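Local atomic coordinates of beta-N-acetylhexosaminidase (PDB entry 7BWG), a protein that probably hydrolyses terminal non-reducing N-acetyl-D-hexosamine residues from N-acetyl-beta-D-hexosaminides, as a family 20 glycoside hydrolase. Residues 148-158 / 201-210; 461-469 / 502-510. All blocks are in the same frame, centred on the assembly; numbering follows the deposited sequence.

Contact 1 of 2, residues 148-158 / 201-210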
# COMPACT_ATOMS: atom_id res chain seq x y z
N VAL A 148 9.41 -3.06 -19.33
CA VAL A 148 9.17 -1.66 -19.69
C VAL A 148 10.43 -0.81 -19.56
O VAL A 148 10.40 0.38 -19.93
CB VAL A 148 8.05 -1.04 -18.83
CG1 VAL A 148 6.73 -1.74 -19.09
CG2 VAL A 148 8.40 -1.10 -17.36
N ALA A 149 11.53 -1.37 -19.07
CA ALA A 149 12.72 -0.57 -18.80
C ALA A 149 13.54 -0.33 -20.06
O ALA A 149 13.97 0.79 -20.33
CB ALA A 149 13.57 -1.23 -17.72
N ARG A 150 13.79 -1.39 -20.85
CA ARG A 150 14.57 -1.24 -22.07
C ARG A 150 13.81 -0.40 -23.09
O ARG A 150 14.37 0.53 -23.69
CB ARG A 150 14.92 -2.60 -22.65
CG ARG A 150 15.22 -3.68 -21.61
CD ARG A 150 16.39 -3.30 -20.72
NE ARG A 150 16.63 -4.30 -19.68
CZ ARG A 150 17.49 -5.31 -19.80
NH1 ARG A 150 18.19 -5.45 -20.92
NH2 ARG A 150 17.64 -6.17 -18.81
N HIS A 151 12.54 -0.72 -23.32
CA HIS A 151 11.65 0.08 -24.15
C HIS A 151 10.40 0.37 -23.35
O HIS A 151 9.66 -0.56 -22.99
CB HIS A 151 11.30 -0.65 -25.45
CG HIS A 151 12.34 -0.51 -26.52
ND1 HIS A 151 12.69 0.71 -27.06
CD2 HIS A 151 13.09 -1.44 -27.17
CE1 HIS A 151 13.62 0.53 -27.98
NE2 HIS A 151 13.88 -0.77 -28.07
N PHE A 152 10.15 1.64 -23.06
CA PHE A 152 8.98 2.02 -22.27
C PHE A 152 7.72 1.71 -23.06
O PHE A 152 7.44 2.34 -24.08
CB PHE A 152 9.03 3.49 -21.89
CG PHE A 152 7.82 3.95 -21.14
CD1 PHE A 152 7.49 3.38 -19.92
CD2 PHE A 152 6.99 4.93 -21.65
CE1 PHE A 152 6.36 3.79 -19.23
CE2 PHE A 152 5.87 5.35 -20.96
CZ PHE A 152 5.56 4.78 -19.75
N HIS A 153 6.96 0.72 -22.59
CA HIS A 153 5.71 0.36 -23.23
C HIS A 153 4.57 1.10 -22.55
O HIS A 153 4.42 1.00 -21.33
CB HIS A 153 5.49 -1.14 -23.15
CG HIS A 153 6.51 -1.94 -23.90
ND1 HIS A 153 6.74 -1.76 -25.25
CD2 HIS A 153 7.38 -2.89 -23.49
CE1 HIS A 153 7.70 -2.59 -25.64
NE2 HIS A 153 8.10 -3.28 -24.59
N PRO A 154 3.76 1.85 -23.29
CA PRO A 154 2.71 2.66 -22.66
C PRO A 154 1.63 1.79 -22.04
O PRO A 154 1.57 0.58 -22.22
CB PRO A 154 2.17 3.50 -23.82
CG PRO A 154 2.49 2.70 -25.05
CD PRO A 154 3.79 2.01 -24.76
N VAL A 155 0.75 2.46 -21.29
CA VAL A 155 -0.36 1.78 -20.63
C VAL A 155 -1.26 1.12 -21.66
O VAL A 155 -1.83 0.05 -21.40
CB VAL A 155 -1.15 2.78 -19.76
CG1 VAL A 155 -1.98 2.05 -18.73
CG2 VAL A 155 -0.20 3.77 -19.09
N GLU A 156 -1.41 1.73 -22.83
CA GLU A 156 -2.29 1.18 -23.86
C GLU A 156 -1.80 -0.18 -24.35
O GLU A 156 -2.56 -1.14 -24.42
CB GLU A 156 -2.41 2.17 -25.02
CG GLU A 156 -3.65 1.99 -25.87
CD GLU A 156 -3.66 2.91 -27.08
OE1 GLU A 156 -4.74 3.43 -27.43
OE2 GLU A 156 -2.58 3.11 -27.67
N THR A 157 -0.51 -0.27 -24.69
CA THR A 157 0.04 -1.53 -25.17
C THR A 157 0.18 -2.56 -24.06
O THR A 157 0.34 -3.75 -24.36
CB THR A 157 1.40 -1.30 -25.84
OG1 THR A 157 2.36 -0.91 -24.85
CG2 THR A 157 1.30 -0.22 -26.91
N VAL A 158 0.13 -2.14 -22.80
CA VAL A 158 0.18 -3.07 -21.68
C VAL A 158 -1.20 -3.62 -21.36
O VAL A 158 -1.35 -4.81 -21.04
CB VAL A 158 0.82 -2.39 -20.46
CG1 VAL A 158 0.52 -3.16 -19.18
CG2 VAL A 158 2.32 -2.25 -20.66
N ALA A 201 15.62 5.32 -23.60
CA ALA A 201 15.36 3.90 -23.78
C ALA A 201 16.54 3.33 -24.56
O ALA A 201 17.44 4.06 -24.98
CB ALA A 201 14.02 3.67 -24.49
N VAL A 202 16.53 2.02 -24.77
CA VAL A 202 17.64 1.39 -25.47
C VAL A 202 17.62 1.83 -26.93
O VAL A 202 16.56 1.97 -27.55
CB VAL A 202 17.58 -0.14 -25.33
CG1 VAL A 202 16.45 -0.74 -26.14
CG2 VAL A 202 18.91 -0.76 -25.72
N GLY A 203 18.81 2.09 -27.48
CA GLY A 203 18.93 2.53 -28.86
C GLY A 203 18.46 3.93 -29.14
O GLY A 203 18.10 4.23 -30.28
N GLY A 204 18.45 4.81 -28.14
CA GLY A 204 18.00 6.17 -28.35
C GLY A 204 16.52 6.31 -28.64
O GLY A 204 16.13 7.22 -29.38
N ASP A 205 15.70 5.44 -28.09
CA ASP A 205 14.27 5.40 -28.32
C ASP A 205 13.53 6.16 -27.22
O ASP A 205 14.10 6.46 -26.17
CB ASP A 205 13.79 3.95 -28.39
CG ASP A 205 13.84 3.39 -29.80
OD1 ASP A 205 13.12 3.91 -30.67
OD2 ASP A 205 14.62 2.44 -30.03
N PRO A 206 12.26 6.52 -27.45
CA PRO A 206 11.54 7.33 -26.46
C PRO A 206 11.49 6.66 -25.09
O PRO A 206 11.30 5.45 -24.98
CB PRO A 206 10.14 7.47 -27.06
CG PRO A 206 10.35 7.32 -28.52
CD PRO A 206 11.47 6.35 -28.68
N GLY A 207 11.66 7.48 -24.05
CA GLY A 207 11.59 6.99 -22.69
C GLY A 207 10.21 7.15 -22.08
O GLY A 207 9.21 6.76 -22.68
N GLY A 208 10.15 7.73 -20.89
CA GLY A 208 8.89 7.92 -20.19
C GLY A 208 8.79 7.02 -18.97
O GLY A 208 9.67 6.21 -18.67
N PHE A 209 7.67 7.16 -18.27
CA PHE A 209 7.43 6.41 -17.05
C PHE A 209 5.93 6.33 -16.80
O PHE A 209 5.14 7.07 -17.39
CB PHE A 209 8.14 7.06 -15.85
CG PHE A 209 7.76 8.50 -15.62
CD1 PHE A 209 8.48 9.52 -16.22
CD2 PHE A 209 6.68 8.83 -14.81
CE1 PHE A 209 8.13 10.84 -16.01
CE2 PHE A 209 6.33 10.15 -14.60
CZ PHE A 209 7.06 11.16 -15.20
N TYR A 210 5.55 5.42 -15.90
CA TYR A 210 4.18 5.33 -15.42
C TYR A 210 4.04 6.24 -14.20
O TYR A 210 4.78 6.09 -13.23
CB TYR A 210 3.83 3.89 -15.04
CG TYR A 210 3.87 2.90 -16.18
CD1 TYR A 210 3.34 3.21 -17.43
CD2 TYR A 210 4.44 1.65 -16.01
CE1 TYR A 210 3.38 2.30 -18.47
CE2 TYR A 210 4.49 0.73 -17.04
CZ TYR A 210 3.96 1.07 -18.27
OH TYR A 210 4.00 0.16 -19.30
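The Phe152 ring carries the backbone of Gly208 and Phe209 over one face: Gly208 CA makes a CH-pi contact 4.2 Å from the ring centroid, and Phe209 N stands nearer the rim. With its CG anti to the backbone N (chi1 177°), Phe152 reaches straight across to this strip, where Gly208 has no side chain to block it. Phe152 and Tyr210 meet obliquely, the planes 53° apart, with Phe152 CE1 over a face of the tyrosine and 3.4 Å from Tyr210 CE1. Val148 CG1 and Val155 CG2 each put one methyl against the Tyr210 ring, near CE2 and CE1 respectively. The His151 ring has Val202 CG1 over one face, 3.6 Å from its centroid, while Asp205 OD2 lies at its edge, 3.0 Å from His151 CE1; Asp205 OD1 makes a salt bridge to Arg455. Beside them Val202 N gives a hydrogen bond of 2.8 Å to Arg150 O, at the start of the type II turn from Ala201 to Gly204. The contact joins two loops of the TIM-barrel catalytic domain: one leads from strand 141-147 into helix 155-166, the other runs into helix 212-224, and strand 172-179 lies against Val148 and Val158.

Contact 2 of 2, residues 461-469 / 502-510; sequences ETMAFPRIA and WTSLGIGFH
Thr462 and His510 bring the two backbones closest, their CA atoms 4.7 Å apart. On one side helix 457-464 gives way at Phe465 and Pro466 before helix 467-475 sets off; on the other, helix 499-504 ends and the chain passes through Gly506, at positive phi, and an inverse gamma turn centred on Gly508. The Glu461 side chain, extended beyond CG (chi2 -177°), bridges the gap: its OE1 accepts a hydrogen bond from Gly508 N at 154°, modelled so short that the exact length is doubtful, while OE2 has a weak bond to His164. Phe465 is the centre of the apolar part. Ile507 CG2 lies over one face, 3.7 Å from the ring centroid, and Ile468 CG2 covers the opposite face. The edge of Phe465 points at the six-membered ring of Trp502 in a T-shaped pair, centroids 4.6 Å apart and planes at 74°. Next along, Pro466 CD packs 3.4 Å from Phe509 CB, and Ala469 CB approaches the edge of Trp502 4.2 Å from CH2. Helix 488-497 backs Ala469 and Trp502, and helix 155-166 backs Phe465 and Ile507. This is hydrophobic packing on the outer, helical layer of a TIM barrel, where the C-terminal tail is laid across the helices that follow strand 442-449.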
# COMPACT_ATOMS: atom_id res chain seq x y z
N GLU A 461 3.84 -8.88 -29.69
CA GLU A 461 3.01 -10.05 -30.00
C GLU A 461 3.70 -10.99 -30.99
O GLU A 461 3.42 -12.20 -30.97
CB GLU A 461 1.67 -9.60 -30.56
CG GLU A 461 0.94 -8.60 -29.67
CD GLU A 461 -0.43 -8.24 -30.21
OE1 GLU A 461 -0.87 -8.88 -31.18
OE2 GLU A 461 -1.06 -7.32 -29.65
N THR A 462 4.58 -10.47 -31.84
CA THR A 462 5.28 -11.33 -32.80
C THR A 462 6.16 -12.35 -32.10
O THR A 462 6.42 -13.43 -32.64
CB THR A 462 6.10 -10.47 -33.76
OG1 THR A 462 5.35 -9.31 -34.14
CG2 THR A 462 6.46 -11.27 -35.01
N MET A 463 6.63 -12.03 -30.89
CA MET A 463 7.50 -12.91 -30.13
C MET A 463 6.82 -13.56 -28.94
O MET A 463 7.06 -14.73 -28.65
CB MET A 463 8.73 -12.15 -29.64
CG MET A 463 9.56 -11.57 -30.75
SD MET A 463 10.69 -12.78 -31.44
CE MET A 463 11.84 -12.93 -30.07
N ALA A 464 5.97 -12.81 -28.22
CA ALA A 464 5.29 -13.36 -27.06
C ALA A 464 4.48 -14.59 -27.45
O ALA A 464 4.59 -15.65 -26.82
CB ALA A 464 4.39 -12.31 -26.42
N PHE A 465 3.68 -14.48 -28.51
CA PHE A 465 2.71 -15.54 -28.78
C PHE A 465 3.38 -16.73 -29.47
O PHE A 465 4.59 -16.94 -29.29
CB PHE A 465 1.53 -14.96 -29.56
CG PHE A 465 0.36 -14.63 -28.68
CD1 PHE A 465 -0.57 -15.60 -28.36
CD2 PHE A 465 0.23 -13.37 -28.13
CE1 PHE A 465 -1.63 -15.30 -27.53
CE2 PHE A 465 -0.83 -13.07 -27.31
CZ PHE A 465 -1.77 -14.04 -27.00
N PRO A 466 2.67 -17.50 -30.32
CA PRO A 466 2.80 -18.96 -30.24
C PRO A 466 3.30 -19.49 -28.90
O PRO A 466 2.56 -20.17 -28.19
CB PRO A 466 3.77 -19.26 -31.38
CG PRO A 466 3.37 -18.26 -32.44
CD PRO A 466 2.63 -17.11 -31.74
N ARG A 467 4.54 -19.17 -28.55
CA ARG A 467 5.21 -19.80 -27.42
C ARG A 467 4.72 -19.34 -26.06
O ARG A 467 5.10 -19.94 -25.05
CB ARG A 467 6.72 -19.57 -27.54
CG ARG A 467 7.20 -19.54 -28.98
CD ARG A 467 8.62 -19.04 -29.10
NE ARG A 467 8.68 -17.59 -29.00
CZ ARG A 467 9.79 -16.88 -29.16
NH1 ARG A 467 10.93 -17.49 -29.45
NH2 ARG A 467 9.76 -15.56 -29.05
N ILE A 468 3.88 -18.30 -25.98
CA ILE A 468 3.24 -18.01 -24.69
C ILE A 468 2.16 -19.03 -24.39
O ILE A 468 1.80 -19.23 -23.22
CB ILE A 468 2.68 -16.58 -24.64
CG1 ILE A 468 2.37 -16.17 -23.20
CG2 ILE A 468 1.44 -16.45 -25.51
CD1 ILE A 468 2.28 -14.67 -22.98
N ALA A 469 1.61 -19.69 -25.41
CA ALA A 469 0.69 -20.79 -25.17
C ALA A 469 1.41 -21.95 -24.49
O ALA A 469 0.84 -22.62 -23.62
CB ALA A 469 0.06 -21.25 -26.48
N TRP A 502 -6.90 -16.19 -32.89
CA TRP A 502 -5.89 -15.20 -32.57
C TRP A 502 -5.91 -14.04 -33.56
O TRP A 502 -5.69 -12.89 -33.18
CB TRP A 502 -4.50 -15.85 -32.53
CG TRP A 502 -4.19 -16.52 -31.23
CD1 TRP A 502 -4.97 -16.53 -30.11
CD2 TRP A 502 -3.02 -17.27 -30.91
NE1 TRP A 502 -4.36 -17.25 -29.11
CE2 TRP A 502 -3.15 -17.71 -29.58
CE3 TRP A 502 -1.86 -17.61 -31.62
CZ2 TRP A 502 -2.18 -18.47 -28.94
CZ3 TRP A 502 -0.89 -18.37 -30.98
CH2 TRP A 502 -1.06 -18.79 -29.66
N THR A 503 -6.18 -14.33 -34.83
CA THR A 503 -6.28 -13.27 -35.83
C THR A 503 -7.53 -12.42 -35.61
O THR A 503 -7.54 -11.24 -35.98
CB THR A 503 -6.28 -13.86 -37.24
OG1 THR A 503 -5.39 -14.99 -37.29
CG2 THR A 503 -5.83 -12.82 -38.25
N SER A 504 -8.57 -13.00 -35.02
CA SER A 504 -9.81 -12.26 -34.80
C SER A 504 -9.68 -11.28 -33.65
O SER A 504 -10.25 -10.18 -33.70
CB SER A 504 -10.97 -13.24 -34.54
OG SER A 504 -10.71 -14.04 -33.40
N LEU A 505 -8.94 -11.64 -32.60
CA LEU A 505 -8.72 -10.76 -31.46
C LEU A 505 -7.69 -9.67 -31.74
O LEU A 505 -7.30 -8.96 -30.81
CB LEU A 505 -8.29 -11.58 -30.24
CG LEU A 505 -9.18 -12.76 -29.84
CD1 LEU A 505 -8.61 -13.46 -28.61
CD2 LEU A 505 -10.60 -12.29 -29.58
N GLY A 506 -7.26 -9.53 -32.99
CA GLY A 506 -6.21 -8.59 -33.33
C GLY A 506 -4.82 -8.99 -32.89
O GLY A 506 -3.89 -8.19 -33.05
N ILE A 507 -4.65 -10.19 -32.36
CA ILE A 507 -3.34 -10.62 -31.88
C ILE A 507 -2.45 -10.93 -33.07
O ILE A 507 -2.72 -11.86 -33.85
CB ILE A 507 -3.47 -11.83 -30.94
CG1 ILE A 507 -4.08 -11.39 -29.61
CG2 ILE A 507 -2.11 -12.48 -30.72
CD1 ILE A 507 -4.37 -12.53 -28.66
N GLY A 508 -1.38 -10.16 -33.23
CA GLY A 508 -0.47 -10.33 -34.34
C GLY A 508 0.61 -11.36 -34.07
O GLY A 508 1.80 -11.04 -34.07
N PHE A 509 0.20 -12.60 -33.83
CA PHE A 509 1.13 -13.68 -33.57
C PHE A 509 2.00 -13.94 -34.80
O PHE A 509 1.63 -13.63 -35.94
CB PHE A 509 0.38 -14.95 -33.19
CG PHE A 509 -0.31 -15.62 -34.34
CD1 PHE A 509 -1.55 -15.18 -34.77
CD2 PHE A 509 0.27 -16.69 -35.00
CE1 PHE A 509 -2.19 -15.79 -35.83
CE2 PHE A 509 -0.36 -17.30 -36.06
CZ PHE A 509 -1.60 -16.85 -36.48
N HIS A 510 3.18 -14.53 -34.57
CA HIS A 510 4.04 -14.85 -35.70
C HIS A 510 3.75 -16.27 -36.19
O HIS A 510 3.74 -17.20 -35.38
CB HIS A 510 5.51 -14.74 -35.34
CG HIS A 510 6.40 -15.59 -36.19
ND1 HIS A 510 7.09 -16.67 -35.70
CD2 HIS A 510 6.71 -15.52 -37.51
CE1 HIS A 510 7.79 -17.23 -36.67
NE2 HIS A 510 7.57 -16.55 -37.78

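In the fold
After the N-terminal domain with its mixed sheet, the chain enters the barrel at strand 141-147, and contact 1 follows at once. It closes a loop of 42 residues that takes in most of helix 155-166, strand 172-179 and helix 192-196. The chain then builds the remaining strands, passing Glu320, the predicted proton donor, before contact 2 opens. That one closes 32 residues, largely helical and without strand, and brings the segment after helix 499-504 against the helices that follow strand 442-449. The two contacts are in series, their centres about 21 Å apart and nearest atoms about 7 Å apart. Helix 155-166 relates them: it begins within contact 1, and its His164 packs against contact 2.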